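PDB 5AMV: pectate lyase from Bacillus subtilis, which cleaves polygalacturonate by calcium-dependent beta-elimination, yielding oligosaccharides with an unsaturated galacturonosyl group at the non-reducing end. Local coordinates for residues Y291-E296 and Q321-D326; M237-Y242 and T267-R272; V152-I157 and D197-N202. All blocks are in the same frame, centred on the assembly; numbering follows the deposited sequence.

Followed from the N terminus, the chain meets the three contacts strictly in series: none nests in or crosses another. Contact 3 (152-157 with 197-202) closes first, after 39 intervening residues. Contacts 2 (237-242 with 267-272) and 1 (291-296 with 321-326) each close after 24, enough for one further turn of a parallel beta-helix. Contact 2 touches both others, through Ser238 with Asp197 and through Asn271 with Asn293, whereas contacts 1 and 3 stay about 10 Å apart at their nearest atoms. Together they stack six segments at successive levels of the solenoid, each bending between two strands, and illustrate how one turn geometry is reused with different side chains.

Contact 1. Residues Y291-E296 and Q321-D326; sequences YNNYYE and QNNVID
Asn293 and Asn323 form one polar side-chain link of this contact, lying side by side with amide planes 4° apart. The oxygen OD1 of Asn323 takes two bonds from Asn293, from the backbone N at 2.9 Å and from the side-chain ND2 at 3.1 Å, the donors arriving from opposite faces of its amide plane. Beyond the pair, Asn293 OD1 accepts from Asn271 N, Asn293 ND2 also bonds Leu268 O, and Asn323 ND2 reaches Val290 O, so both amides are held against rotation. Just before them, Asn292 ND2 gives a bond to Asn322 O (3.1 Å, 164°), while Asn292 OD1 is taken up by Asp380 N.

A second polar link closes the far end: the hydroxyl OH of Tyr294 donates to OD2 of Asp326 at 2.7 Å. Its ring stands almost perpendicular to the carboxylate. CG anti to the backbone N (chi1 180°) sends this ring along the sheet toward Asp326.

Backbone bonds complete the pairing in parallel register, among them Val324 N to Asn293 O and Asp326 N to Tyr295 O at 2.7 Å.

Apolar contacts occupy both faces. Tyr294 CE1 meets Val324 CG1 at 3.7 Å, and on the other face Tyr295 CD1 touches Ile325 CG1 at 3.6 Å; the Tyr295 hydroxyl OH accepts from Trp310 NE1.

Asn292 and Asn322 have left-handed helical backbones and Asn293 and Asn323 extended ones, the T2 turn of pectate lyase parallel beta-helices, with Asn293 and Asn323, its second residues, in the asparagine ladder.

Contact 2. Residues M237-Y242 and T267-R272; sequences MSYNYY and TLHHNR
Met237 O is gripped twice, by His269 N and Asn271 ND2, both at 3.0 Å, the amide donor standing above the carbonyl plane. Asn271 OD1, at the amide's other end, accepts from Asn240 N at 2.8 Å and, weakly, from Asn240 ND2. Asn240 OD1 accepts from the backbone N of Cys199, where a cysteine and not an asparagine holds the next place, and Asn240 ND2 bonds Ile196 O.

The Tyr239 ring lies over His270 CB, 3.4 Å from the ring centroid, and its OH over the imidazole; the ring planes are within 8° but slid apart. An alanine in place of Tyr239 would probably open a gap between His270 CB and the ring of His198, though the imidazole keeps its two hydrogen bonds. The Arg272 guanidinium lies flat on Tyr241, centres 4.3 Å apart, and its NE makes a salt bridge to Glu296.

His269 ND1 and His270 ND1 share a hydrogen bond of 2.8 Å, while their NE2 atoms meet Asp12 and Asp380. One ND1 must accept, so that ring is probably neutral; if both NE2 atoms donate, the other ring would carry two protons and probably a positive charge, which the carboxylates could offset.

Contact 3. Residues V152-I157 and D197-N202; sequences VIIRNI and DHCTFN
Arg155 runs alongside Asp197, its CB 3.3 Å from Asp197 O and its guanidinium turned beside the aspartate's carboxylate. A bend at chi3 (70°) turns the guanidinium so that two of its nitrogens meet a single oxygen: NE lies 2.9 Å and NH2 3.1 Å from Asp197 OD2. Both reach it from above the carboxylate plane, while the oxygen stays close to the plane of the guanidinium. The neighbouring His198 adds a third donor, ND1 at 2.7 Å from Asp197 OD2, with the oxygen in the imidazole plane. Three donors thus converge on one buried oxygen, which would be expected to keep the aspartate ionised; OD1 is bonded separately to Ser238 OG.

In the backbone, Asp197 N bonds to Ile154 O, Asn156 N to Asp197 O, and, past the bend, Thr200 N to Ile157 O at 3.0 Å. Cys199 fills the inner side of the bend, its SG 3.9 Å from Ile154 CG2 and its CB 3.2 Å from Ile157 O.

Within the beta-helix, strand 152-155 lies between strands 129-133 and 194-197, and strand 200-202 between 158-160 and 235-245. Ile154 and Cys199 both pack on Phe159, Arg155 and Ile157 touch strand 129-133, and Thr200 leans on Tyr241 and His243 of the following turn. From near the C terminus, Gly396 N bonds Asn156 OD1 and Ala395 N bonds Thr200 OG1, while Asn156 ND2 reaches back to Gly135 O.

Contact 1. Residues Y291-E296 and Q321-D326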
loop_
_atom_site.group_PDB
_atom_site.type_symbol
_atom_site.label_atom_id
_atom_site.label_comp_id
_atom_site.label_asym_id
_atom_site.label_seq_id
_atom_site.Cartn_x
_atom_site.Cartn_y
_atom_site.Cartn_z
ATOM N N TYR A 291 15.197 4.624 -2.054
ATOM C CA TYR A 291 16.578 4.112 -2.166
ATOM C C TYR A 291 16.764 2.681 -1.712
ATOM O O TYR A 291 16.094 2.202 -0.780
ATOM C CB TYR A 291 17.602 5.048 -1.460
ATOM C CG TYR A 291 17.631 5.016 0.066
ATOM C CD1 TYR A 291 18.477 4.131 0.748
ATOM C CD2 TYR A 291 16.856 5.896 0.816
ATOM C CE1 TYR A 291 18.537 4.079 2.140
ATOM C CE2 TYR A 291 16.931 5.869 2.258
ATOM C CZ TYR A 291 17.771 4.975 2.875
ATOM O OH TYR A 291 17.854 4.958 4.264
ATOM N N ASN A 292 17.729 1.996 -2.335
ATOM C CA ASN A 292 18.054 0.627 -1.927
ATOM C C ASN A 292 16.862 -0.345 -1.953
ATOM O O ASN A 292 16.790 -1.242 -1.104
ATOM C CB ASN A 292 18.711 0.570 -0.514
ATOM C CG ASN A 292 20.114 1.158 -0.453
ATOM O OD1 ASN A 292 20.620 1.402 0.646
ATOM N ND2 ASN A 292 20.759 1.368 -1.623
ATOM N N ASN A 293 15.946 -0.178 -2.909
ATOM C CA ASN A 293 14.845 -1.126 -3.070
ATOM C C ASN A 293 15.213 -2.106 -4.166
ATOM O O ASN A 293 16.027 -1.792 -5.050
ATOM C CB ASN A 293 13.537 -0.377 -3.375
ATOM C CG ASN A 293 13.155 0.593 -2.285
ATOM O OD1 ASN A 293 12.740 0.210 -1.182
ATOM N ND2 ASN A 293 13.368 1.883 -2.542
ATOM N N TYR A 294 14.602 -3.294 -4.125
ATOM C CA TYR A 294 14.914 -4.360 -5.056
ATOM C C TYR A 294 13.590 -4.753 -5.723
ATOM O O TYR A 294 12.620 -5.046 -5.014
ATOM C CB TYR A 294 15.518 -5.568 -4.358
ATOM C CG TYR A 294 15.823 -6.658 -5.345
ATOM C CD1 TYR A 294 16.733 -6.444 -6.398
ATOM C CD2 TYR A 294 15.205 -7.906 -5.228
ATOM C CE1 TYR A 294 17.018 -7.414 -7.297
ATOM C CE2 TYR A 294 15.489 -8.933 -6.161
ATOM C CZ TYR A 294 16.394 -8.669 -7.194
ATOM O OH TYR A 294 16.654 -9.666 -8.093
ATOM N N TYR A 295 13.559 -4.704 -7.050
ATOM C CA TYR A 295 12.341 -5.005 -7.819
ATOM C C TYR A 295 12.671 -6.181 -8.709
ATOM O O TYR A 295 13.720 -6.193 -9.408
ATOM C CB TYR A 295 11.917 -3.789 -8.708
ATOM C CG TYR A 295 11.839 -2.463 -7.969
ATOM C CD1 TYR A 295 13.003 -1.779 -7.633
ATOM C CD2 TYR A 295 10.599 -1.922 -7.588
ATOM C CE1 TYR A 295 12.956 -0.557 -6.938
ATOM C CE2 TYR A 295 10.550 -0.699 -6.867
ATOM C CZ TYR A 295 11.733 -0.045 -6.572
ATOM O OH TYR A 295 11.756 1.151 -5.874
ATOM N N GLU A 296 11.787 -7.195 -8.744
ATOM C CA GLU A 296 12.075 -8.388 -9.568
ATOM C C GLU A 296 10.774 -8.944 -10.096
ATOM O O GLU A 296 9.763 -8.966 -9.388
ATOM C CB GLU A 296 12.808 -9.481 -8.776
ATOM C CG GLU A 296 12.139 -9.771 -7.396
ATOM C CD GLU A 296 12.699 -11.020 -6.721
ATOM O OE1 GLU A 296 13.070 -12.013 -7.405
ATOM O OE2 GLU A 296 12.695 -11.039 -5.491
ATOM N N GLN A 321 17.864 6.668 -5.326
ATOM C CA GLN A 321 19.277 6.311 -5.264
ATOM C C GLN A 321 19.492 4.816 -5.056
ATOM O O GLN A 321 18.925 4.206 -4.148
ATOM C CB GLN A 321 19.980 7.025 -4.094
ATOM C CG GLN A 321 20.012 8.529 -4.233
ATOM C CD GLN A 321 20.528 9.178 -2.989
ATOM O OE1 GLN A 321 19.860 9.187 -1.954
ATOM N NE2 GLN A 321 21.745 9.721 -3.065
ATOM N N ASN A 322 20.405 4.257 -5.845
ATOM C CA ASN A 322 20.876 2.902 -5.639
ATOM C C ASN A 322 19.785 1.829 -5.512
ATOM O O ASN A 322 19.794 1.021 -4.552
ATOM C CB ASN A 322 21.901 2.837 -4.509
ATOM C CG ASN A 322 23.190 3.609 -4.861
ATOM O OD1 ASN A 322 23.250 4.275 -5.924
ATOM N ND2 ASN A 322 24.213 3.469 -4.040
ATOM N N ASN A 323 18.882 1.832 -6.489
ATOM C CA ASN A 323 17.818 0.847 -6.578
ATOM C C ASN A 323 18.161 -0.154 -7.651
ATOM O O ASN A 323 18.860 0.195 -8.615
ATOM C CB ASN A 323 16.476 1.533 -6.935
ATOM C CG ASN A 323 16.011 2.472 -5.850
ATOM O OD1 ASN A 323 15.527 2.029 -4.818
ATOM N ND2 ASN A 323 16.218 3.786 -6.035
ATOM N N VAL A 324 17.647 -1.376 -7.508
ATOM C CA VAL A 324 18.053 -2.479 -8.410
ATOM C C VAL A 324 16.783 -3.145 -8.964
ATOM O O VAL A 324 15.921 -3.541 -8.159
ATOM C CB VAL A 324 18.880 -3.487 -7.583
ATOM C CG1 VAL A 324 19.253 -4.760 -8.452
ATOM C CG2 VAL A 324 20.160 -2.823 -7.089
ATOM N N ILE A 325 16.680 -3.276 -10.299
ATOM C CA ILE A 325 15.507 -3.829 -10.963
ATOM C C ILE A 325 15.950 -5.023 -11.796
ATOM O O ILE A 325 16.769 -4.856 -12.727
ATOM C CB ILE A 325 14.830 -2.741 -11.862
ATOM C CG1 ILE A 325 14.385 -1.544 -10.996
ATOM C CG2 ILE A 325 13.619 -3.312 -12.587
ATOM C CD1 ILE A 325 13.950 -0.342 -11.864
ATOM N N ASP A 326 15.444 -6.217 -11.477
ATOM C CA ASP A 326 15.715 -7.395 -12.305
ATOM C C ASP A 326 14.441 -7.881 -12.995
ATOM O O ASP A 326 13.635 -8.669 -12.427
ATOM C CB ASP A 326 16.323 -8.507 -11.475
ATOM C CG ASP A 326 17.810 -8.229 -11.117
ATOM O OD1 ASP A 326 18.455 -7.430 -11.823
ATOM O OD2 ASP A 326 18.275 -8.809 -10.137
#

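Contact 2. Residues M237-Y242 and T267-R272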
loop_
_atom_site.group_PDB
_atom_site.type_symbol
_atom_site.label_atom_id
_atom_site.label_comp_id
_atom_site.label_asym_id
_atom_site.label_seq_id
_atom_site.Cartn_x
_atom_site.Cartn_y
_atom_site.Cartn_z
ATOM N N MET A 237 8.804 3.818 5.010
ATOM C CA MET A 237 8.441 2.400 4.828
ATOM C C MET A 237 9.744 1.679 4.459
ATOM O O MET A 237 10.341 1.971 3.407
ATOM C CB MET A 237 7.412 2.222 3.718
ATOM C CG MET A 237 6.181 3.129 3.847
ATOM S SD MET A 237 4.949 2.574 2.648
ATOM C CE MET A 237 3.805 3.952 2.837
ATOM N N SER A 238 10.182 0.773 5.341
ATOM C CA SER A 238 11.484 0.144 5.200
ATOM C C SER A 238 11.380 -1.359 5.348
ATOM O O SER A 238 10.571 -1.855 6.126
ATOM C CB SER A 238 12.484 0.712 6.232
ATOM O OG SER A 238 12.015 0.581 7.584
ATOM N N TYR A 239 12.219 -2.082 4.603
ATOM C CA TYR A 239 12.356 -3.545 4.758
ATOM C C TYR A 239 11.036 -4.294 4.644
ATOM O O TYR A 239 10.848 -5.333 5.314
ATOM C CB TYR A 239 13.083 -3.872 6.087
ATOM C CG TYR A 239 14.542 -3.444 6.083
ATOM C CD1 TYR A 239 15.501 -4.231 5.428
ATOM C CD2 TYR A 239 14.945 -2.247 6.679
ATOM C CE1 TYR A 239 16.840 -3.850 5.388
ATOM C CE2 TYR A 239 16.280 -1.858 6.643
ATOM C CZ TYR A 239 17.212 -2.651 5.992
ATOM O OH TYR A 239 18.538 -2.268 5.943
ATOM N N ASN A 240 10.126 -3.799 3.789
ATOM C CA ASN A 240 8.917 -4.553 3.567
ATOM C C ASN A 240 9.002 -5.435 2.352
ATOM O O ASN A 240 9.820 -5.159 1.461
ATOM C CB ASN A 240 7.699 -3.629 3.463
ATOM C CG ASN A 240 7.549 -2.731 4.668
ATOM O OD1 ASN A 240 7.206 -3.183 5.770
ATOM N ND2 ASN A 240 7.804 -1.442 4.467
ATOM N N TYR A 241 8.154 -6.464 2.294
ATOM C CA TYR A 241 8.176 -7.405 1.167
ATOM C C TYR A 241 6.797 -7.409 0.501
ATOM O O TYR A 241 5.824 -7.957 1.049
ATOM C CB TYR A 241 8.570 -8.815 1.647
ATOM C CG TYR A 241 8.693 -9.892 0.569
ATOM C CD1 TYR A 241 8.769 -9.578 -0.812
ATOM C CD2 TYR A 241 8.784 -11.240 0.945
ATOM C CE1 TYR A 241 8.885 -10.571 -1.763
ATOM C CE2 TYR A 241 8.907 -12.237 -0.011
ATOM C CZ TYR A 241 8.982 -11.886 -1.356
ATOM O OH TYR A 241 9.097 -12.863 -2.310
ATOM N N TYR A 242 6.713 -6.749 -0.650
ATOM C CA TYR A 242 5.478 -6.708 -1.422
ATOM C C TYR A 242 5.576 -7.773 -2.499
ATOM O O TYR A 242 6.560 -7.805 -3.273
ATOM C CB TYR A 242 5.407 -5.352 -2.112
ATOM C CG TYR A 242 5.386 -4.133 -1.199
ATOM C CD1 TYR A 242 6.560 -3.489 -0.812
ATOM C CD2 TYR A 242 4.166 -3.603 -0.767
ATOM C CE1 TYR A 242 6.514 -2.343 0.009
ATOM C CE2 TYR A 242 4.118 -2.425 0.003
ATOM C CZ TYR A 242 5.275 -1.834 0.375
ATOM O OH TYR A 242 5.330 -0.682 1.120
ATOM N N THR A 267 9.743 8.202 2.718
ATOM C CA THR A 267 10.979 7.515 2.378
ATOM C C THR A 267 10.715 6.030 2.228
ATOM O O THR A 267 10.180 5.413 3.136
ATOM C CB THR A 267 12.048 7.733 3.469
ATOM O OG1 THR A 267 12.304 9.136 3.590
ATOM C CG2 THR A 267 13.381 7.013 3.176
ATOM N N LEU A 268 11.086 5.484 1.075
ATOM C CA LEU A 268 10.999 4.038 0.861
ATOM C C LEU A 268 12.387 3.472 0.745
ATOM O O LEU A 268 13.109 3.808 -0.200
ATOM C CB LEU A 268 10.260 3.705 -0.451
ATOM C CG LEU A 268 8.852 4.316 -0.594
ATOM C CD1 LEU A 268 8.238 3.829 -1.882
ATOM C CD2 LEU A 268 7.934 3.900 0.551
ATOM N N HIS A 269 12.766 2.608 1.680
ATOM C CA HIS A 269 14.066 1.953 1.492
ATOM C C HIS A 269 14.115 0.498 1.890
ATOM O O HIS A 269 13.398 0.075 2.770
ATOM C CB HIS A 269 15.201 2.795 2.145
ATOM C CG HIS A 269 15.249 2.733 3.651
ATOM N ND1 HIS A 269 15.922 1.736 4.334
ATOM C CD2 HIS A 269 14.723 3.557 4.600
ATOM C CE1 HIS A 269 15.800 1.941 5.636
ATOM N NE2 HIS A 269 15.083 3.038 5.827
ATOM N N HIS A 270 15.015 -0.247 1.236
ATOM C CA HIS A 270 15.207 -1.685 1.453
ATOM C C HIS A 270 13.932 -2.510 1.353
ATOM O O HIS A 270 13.823 -3.596 1.976
ATOM C CB HIS A 270 15.915 -1.916 2.790
ATOM C CG HIS A 270 17.322 -1.409 2.822
ATOM N ND1 HIS A 270 17.647 -0.153 3.303
ATOM C CD2 HIS A 270 18.486 -1.981 2.439
ATOM C CE1 HIS A 270 18.958 0.023 3.217
ATOM N NE2 HIS A 270 19.488 -1.064 2.676
ATOM N N ASN A 271 12.981 -2.011 0.575
ATOM C CA ASN A 271 11.834 -2.842 0.251
ATOM C C ASN A 271 12.050 -3.772 -0.923
ATOM O O ASN A 271 12.822 -3.480 -1.852
ATOM C CB ASN A 271 10.625 -1.972 -0.017
ATOM C CG ASN A 271 10.319 -1.064 1.141
ATOM O OD1 ASN A 271 9.854 -1.514 2.209
ATOM N ND2 ASN A 271 10.572 0.247 0.956
ATOM N N ARG A 272 11.360 -4.912 -0.872
ATOM C CA ARG A 272 11.396 -5.893 -1.944
ATOM C C ARG A 272 10.054 -5.930 -2.654
ATOM O O ARG A 272 9.032 -5.979 -1.973
ATOM C CB ARG A 272 11.707 -7.269 -1.334
ATOM C CG ARG A 272 11.850 -8.384 -2.371
ATOM C CD ARG A 272 12.221 -9.700 -1.647
ATOM N NE ARG A 272 12.424 -10.756 -2.646
ATOM C CZ ARG A 272 12.553 -12.045 -2.343
ATOM N NH1 ARG A 272 12.483 -12.434 -1.069
ATOM N NH2 ARG A 272 12.764 -12.931 -3.300
#

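Contact 3. Residues V152-I157 and D197-N202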
loop_
_atom_site.group_PDB
_atom_site.type_symbol
_atom_site.label_atom_id
_atom_site.label_comp_id
_atom_site.label_asym_id
_atom_site.label_seq_id
_atom_site.Cartn_x
_atom_site.Cartn_y
_atom_site.Cartn_z
ATOM N N VAL A 152 2.485 6.435 14.452
ATOM C CA VAL A 152 2.037 5.051 14.387
ATOM C C VAL A 152 3.118 4.177 13.801
ATOM O O VAL A 152 3.726 4.530 12.771
ATOM C CB VAL A 152 0.697 4.905 13.557
ATOM C CG1 VAL A 152 0.345 3.423 13.337
ATOM C CG2 VAL A 152 -0.490 5.635 14.253
ATOM N N ILE A 153 3.323 3.016 14.429
ATOM C CA ILE A 153 4.331 2.057 13.982
ATOM C C ILE A 153 3.635 0.722 13.679
ATOM O O ILE A 153 2.902 0.238 14.513
ATOM C CB ILE A 153 5.424 1.871 15.063
ATOM C CG1 ILE A 153 6.208 3.183 15.248
ATOM C CG2 ILE A 153 6.349 0.721 14.708
ATOM C CD1 ILE A 153 7.175 3.133 16.437
ATOM N N ILE A 154 3.906 0.148 12.501
ATOM C CA ILE A 154 3.375 -1.168 12.118
ATOM C C ILE A 154 4.563 -2.021 11.641
ATOM O O ILE A 154 5.220 -1.642 10.669
ATOM C CB ILE A 154 2.365 -1.051 10.935
ATOM C CG1 ILE A 154 1.269 0.016 11.211
ATOM C CG2 ILE A 154 1.806 -2.447 10.583
ATOM C CD1 ILE A 154 0.346 -0.291 12.369
ATOM N N ARG A 155 4.830 -3.159 12.296
ATOM C CA ARG A 155 5.989 -3.991 11.980
ATOM C C ARG A 155 5.714 -5.490 12.089
ATOM O O ARG A 155 4.949 -5.923 12.951
ATOM C CB ARG A 155 7.212 -3.673 12.882
ATOM C CG ARG A 155 7.576 -2.162 12.897
ATOM C CD ARG A 155 8.736 -1.815 13.850
ATOM N NE ARG A 155 10.001 -2.352 13.346
ATOM C CZ ARG A 155 11.120 -2.400 14.063
ATOM N NH1 ARG A 155 11.134 -1.995 15.327
ATOM N NH2 ARG A 155 12.223 -2.897 13.520
ATOM N N ASN A 156 6.431 -6.248 11.277
ATOM C CA ASN A 156 6.574 -7.700 11.428
ATOM C C ASN A 156 5.253 -8.461 11.292
ATOM O O ASN A 156 5.015 -9.459 11.999
ATOM C CB ASN A 156 7.239 -8.053 12.772
ATOM C CG ASN A 156 7.758 -9.468 12.783
ATOM O OD1 ASN A 156 8.385 -9.908 11.818
ATOM N ND2 ASN A 156 7.559 -10.170 13.909
ATOM N N ILE A 157 4.412 -7.983 10.367
ATOM C CA ILE A 157 3.112 -8.610 10.094
ATOM C C ILE A 157 2.996 -8.881 8.595
ATOM O O ILE A 157 3.353 -8.036 7.787
ATOM C CB ILE A 157 1.930 -7.694 10.517
ATOM C CG1 ILE A 157 1.897 -7.475 12.034
ATOM C CG2 ILE A 157 0.536 -8.256 10.045
ATOM C CD1 ILE A 157 1.314 -6.086 12.392
ATOM N N ASP A 197 7.405 -1.190 8.787
ATOM C CA ASP A 197 8.733 -1.824 8.664
ATOM C C ASP A 197 8.636 -3.350 8.804
ATOM O O ASP A 197 7.888 -3.843 9.654
ATOM C CB ASP A 197 9.693 -1.198 9.680
ATOM C CG ASP A 197 11.021 -1.965 9.795
ATOM O OD1 ASP A 197 11.971 -1.659 9.033
ATOM O OD2 ASP A 197 11.109 -2.854 10.676
ATOM N N HIS A 198 9.359 -4.074 7.950
ATOM C CA HIS A 198 9.410 -5.540 8.060
ATOM C C HIS A 198 8.022 -6.189 8.023
ATOM O O HIS A 198 7.758 -7.147 8.778
ATOM C CB HIS A 198 10.202 -5.998 9.299
ATOM C CG HIS A 198 11.704 -5.942 9.122
ATOM N ND1 HIS A 198 12.447 -4.880 9.593
ATOM C CD2 HIS A 198 12.580 -6.789 8.532
ATOM C CE1 HIS A 198 13.717 -5.066 9.279
ATOM N NE2 HIS A 198 13.829 -6.220 8.641
ATOM N N CYS A 199 7.151 -5.658 7.156
ATOM C CA CYS A 199 5.867 -6.279 6.895
ATOM C C CYS A 199 5.904 -6.934 5.514
ATOM O O CYS A 199 6.775 -6.635 4.700
ATOM C CB CYS A 199 4.747 -5.226 6.948
ATOM S SG CYS A 199 4.409 -4.630 8.591
ATOM N N THR A 200 4.986 -7.879 5.280
ATOM C CA THR A 200 4.806 -8.545 3.980
ATOM C C THR A 200 3.416 -8.253 3.525
ATOM O O THR A 200 2.487 -8.178 4.352
ATOM C CB THR A 200 5.061 -10.057 4.122
ATOM O OG1 THR A 200 6.457 -10.245 4.419
ATOM C CG2 THR A 200 4.737 -10.779 2.794
ATOM N N PHE A 201 3.253 -8.025 2.222
ATOM C CA PHE A 201 1.940 -7.699 1.637
ATOM C C PHE A 201 1.759 -8.565 0.405
ATOM O O PHE A 201 2.605 -8.552 -0.478
ATOM C CB PHE A 201 1.903 -6.203 1.241
ATOM C CG PHE A 201 2.183 -5.281 2.377
ATOM C CD1 PHE A 201 1.131 -4.846 3.180
ATOM C CD2 PHE A 201 3.496 -4.848 2.672
ATOM C CE1 PHE A 201 1.362 -4.007 4.257
ATOM C CE2 PHE A 201 3.758 -3.998 3.773
ATOM C CZ PHE A 201 2.697 -3.563 4.568
ATOM N N ASN A 202 0.660 -9.324 0.344
ATOM C CA ASN A 202 0.381 -10.157 -0.828
ATOM C C ASN A 202 -1.123 -10.370 -0.985
ATOM O O ASN A 202 -1.908 -9.903 -0.170
ATOM C CB ASN A 202 1.164 -11.511 -0.738
ATOM C CG ASN A 202 0.824 -12.284 0.526
ATOM O OD1 ASN A 202 -0.345 -12.570 0.769
ATOM N ND2 ASN A 202 1.823 -12.604 1.343
#